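Local coordinates for lipoprotein (Burkholderia cenocepacia, PDB 4QHQ) that probably delivers methionine to an ABC transporter as its lipid-anchored substrate-binding protein, holding the amino acid in a pocket between two lobes, at residues Tyr175-Asn180 against Gly235-Ser240. Residues are numbered along the deposited sequence; the frame is centred on the assembly and turned at random.
Sequences YALAAN and GSMVAS
The two lobes of a periplasmic-binding-protein fold meet here, near the methionine cleft: the short helix 173-178, which follows strand 168-171 of the five-stranded sheet, touches the turn that leads from helix 223-233 into edge strand 238-239 of the six-stranded sheet. Beyond the turn, the backbone of V238 pairs with that of I80 in strand 72-80. L177 carries the whole contact on its side and reaches both S236 and M237. Its chi1 of -72° sets CG opposite the carbonyl carbon and points the branched end of the side chain at the turn. The CD1 branch does most of the touching, lying 3.6 Å from S236 OG; the other methyl, CD2, comes within 3.9 Å of S236 OG. The hydroxyl oxygen therefore meets both methyls, but only in van der Waals contact. The polar partner of S236 OG is F233 O, a hydrogen bond that ties the turn to the end of helix 223-233. L177 also touches P10, F233 and P183. Just beyond L177 the helix ends in a Schellman motif: N180, at positive phi, is the C' residue, N180 N bonds to L177 O at 3.0 Å, and the N of the next residue bonds to A176 O. M237 touches P10, I229 and the pocket residue Y79, which places it in a second shell, its side chain about 7 Å from the bound methionine. M237 crosses the leucine at a slant, and its nearly extended CG-SD step (chi2 161°) carries the sulfur out until M237 SD lies 3.8 Å from L177 CD1.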
ATOM      1  N   TYR A 175      -0.884  -5.724   4.627  1.00 10.27           N
ATOM      2  CA  TYR A 175      -0.210  -6.481   5.672  1.00 10.29           C
ATOM      3  C   TYR A 175      -1.067  -6.601   6.938  1.00 11.64           C
ATOM      4  O   TYR A 175      -1.059  -7.642   7.595  1.00 12.73           O
ATOM      5  CB  TYR A 175       1.143  -5.853   6.009  1.00  9.25           C
ATOM      6  CG  TYR A 175       2.143  -5.945   4.869  1.00  8.47           C
ATOM      7  CD1 TYR A 175       2.417  -7.164   4.250  1.00 10.89           C
ATOM      8  CD2 TYR A 175       2.822  -4.820   4.433  1.00 10.30           C
ATOM      9  CE1 TYR A 175       3.335  -7.241   3.220  1.00 12.98           C
ATOM     10  CE2 TYR A 175       3.732  -4.887   3.395  1.00 11.86           C
ATOM     11  CZ  TYR A 175       3.989  -6.100   2.808  1.00 11.41           C
ATOM     12  OH  TYR A 175       4.904  -6.204   1.776  1.00 13.19           O
ATOM     13  N   ALA A 176      -1.786  -5.531   7.280  1.00 10.16           N
ATOM     14  CA  ALA A 176      -2.677  -5.563   8.438  1.00  9.81           C
ATOM     15  C   ALA A 176      -3.738  -6.635   8.252  1.00 12.77           C
ATOM     16  O   ALA A 176      -3.950  -7.465   9.142  1.00 13.74           O
ATOM     17  CB  ALA A 176      -3.313  -4.203   8.669  1.00 12.40           C
ATOM     18  N   LEU A 177      -4.383  -6.638   7.086  1.00 11.24           N
ATOM     19  CA  LEU A 177      -5.391  -7.650   6.800  1.00 12.28           C
ATOM     20  C   LEU A 177      -4.821  -9.071   6.823  1.00 13.90           C
ATOM     21  O   LEU A 177      -5.458  -9.987   7.327  1.00 15.15           O
ATOM     22  CB  LEU A 177      -6.052  -7.371   5.446  1.00 11.96           C
ATOM     23  CG  LEU A 177      -7.005  -6.169   5.420  1.00 13.09           C
ATOM     24  CD1 LEU A 177      -7.404  -5.833   3.998  1.00 13.10           C
ATOM     25  CD2 LEU A 177      -8.242  -6.423   6.274  1.00 13.35           C
ATOM     26  N   ALA A 178      -3.619  -9.245   6.281  1.00 14.28           N
ATOM     27  CA  ALA A 178      -3.014 -10.573   6.225  1.00 14.20           C
ATOM     28  C   ALA A 178      -2.673 -11.076   7.621  1.00 16.97           C
ATOM     29  O   ALA A 178      -2.565 -12.281   7.841  1.00 21.19           O
ATOM     30  CB  ALA A 178      -1.783 -10.571   5.328  1.00 14.74           C
ATOM     31  N   ALA A 179      -2.539 -10.146   8.567  1.00 14.60           N
ATOM     32  CA  ALA A 179      -2.248 -10.475   9.958  1.00 16.32           C
ATOM     33  C   ALA A 179      -3.516 -10.501  10.803  1.00 16.61           C
ATOM     34  O   ALA A 179      -3.446 -10.521  12.032  1.00 22.62           O
ATOM     35  CB  ALA A 179      -1.264  -9.477  10.526  1.00 18.98           C
ATOM     36  N   ASN A 180      -4.667 -10.504  10.139  1.00 18.50           N
ATOM     37  CA  ASN A 180      -5.979 -10.554  10.796  1.00 21.98           C
ATOM     38  C   ASN A 180      -6.331  -9.332  11.641  1.00 21.77           C
ATOM     39  O   ASN A 180      -7.126  -9.416  12.585  1.00 25.64           O
ATOM     40  CB  ASN A 180      -6.166 -11.857  11.581  1.00 35.72           C
ATOM     41  CG  ASN A 180      -6.195 -13.075  10.677  1.00 48.36           C
ATOM     42  OD1 ASN A 180      -7.203 -13.353  10.026  1.00 56.10           O
ATOM     43  ND2 ASN A 180      -5.083 -13.803  10.625  1.00 49.80           N
ATOM     44  N   GLY A 235     -14.849  -2.544   3.884  1.00 18.52           N
ATOM     45  CA  GLY A 235     -14.677  -1.103   3.820  1.00 17.71           C
ATOM     46  C   GLY A 235     -13.244  -0.627   3.991  1.00 15.47           C
ATOM     47  O   GLY A 235     -12.951   0.549   3.789  1.00 17.59           O
ATOM     48  N   SER A 236     -12.344  -1.533   4.367  1.00 14.03           N
ATOM     49  CA  SER A 236     -10.935  -1.176   4.524  1.00 12.62           C
ATOM     50  C   SER A 236     -10.259  -0.920   3.174  1.00 12.06           C
ATOM     51  O   SER A 236      -9.208  -0.283   3.102  1.00 13.29           O
ATOM     52  CB  SER A 236     -10.181  -2.275   5.271  1.00 12.88           C
ATOM     53  OG  SER A 236     -10.083  -3.452   4.488  1.00 14.91           O
ATOM     54  N   MET A 237     -10.866  -1.433   2.108  1.00 11.81           N
ATOM     55  CA  MET A 237     -10.408  -1.193   0.748  1.00 12.23           C
ATOM     56  C   MET A 237     -11.609  -0.663  -0.016  1.00 13.26           C
ATOM     57  O   MET A 237     -12.704  -1.214   0.079  1.00 13.19           O
ATOM     58  CB  MET A 237      -9.879  -2.486   0.136  1.00 10.69           C
ATOM     59  CG  MET A 237      -8.564  -2.936   0.759  1.00 11.77           C
ATOM     60  SD  MET A 237      -8.175  -4.680   0.499  1.00 11.88           S
ATOM     61  CE  MET A 237      -8.262  -4.803  -1.287  1.00 12.12           C
ATOM     62  N   VAL A 238     -11.400   0.438  -0.726  1.00 11.48           N
ATOM     63  CA  VAL A 238     -12.459   1.094  -1.474  1.00 12.28           C
ATOM     64  C   VAL A 238     -12.070   1.109  -2.950  1.00 12.51           C
ATOM     65  O   VAL A 238     -10.983   1.563  -3.307  1.00 11.07           O
ATOM     66  CB  VAL A 238     -12.688   2.530  -0.954  1.00 12.32           C
ATOM     67  CG1 VAL A 238     -13.697   3.249  -1.840  1.00 13.96           C
ATOM     68  CG2 VAL A 238     -13.156   2.512   0.515  1.00 17.38           C
ATOM     69  N   ALA A 239     -12.946   0.585  -3.803  1.00 15.03           N
ATOM     70  CA  ALA A 239     -12.640   0.512  -5.223  1.00 13.74           C
ATOM     71  C   ALA A 239     -12.330   1.888  -5.785  1.00 14.13           C
ATOM     72  O   ALA A 239     -12.947   2.888  -5.412  1.00 13.76           O
ATOM     73  CB  ALA A 239     -13.787  -0.138  -6.009  1.00 14.52           C
ATOM     74  N   SER A 240     -11.367   1.933  -6.699  1.00 12.32           N
ATOM     75  CA  SER A 240     -10.997   3.182  -7.345  1.00 13.16           C
ATOM     76  C   SER A 240     -11.587   3.286  -8.751  1.00 14.18           C
ATOM     77  O   SER A 240     -11.037   3.969  -9.607  1.00 17.31           O
ATOM     78  CB  SER A 240      -9.479   3.327  -7.411  1.00 15.42           C
ATOM     79  OG  SER A 240      -8.899   3.263  -6.128  1.00 17.15           O
TER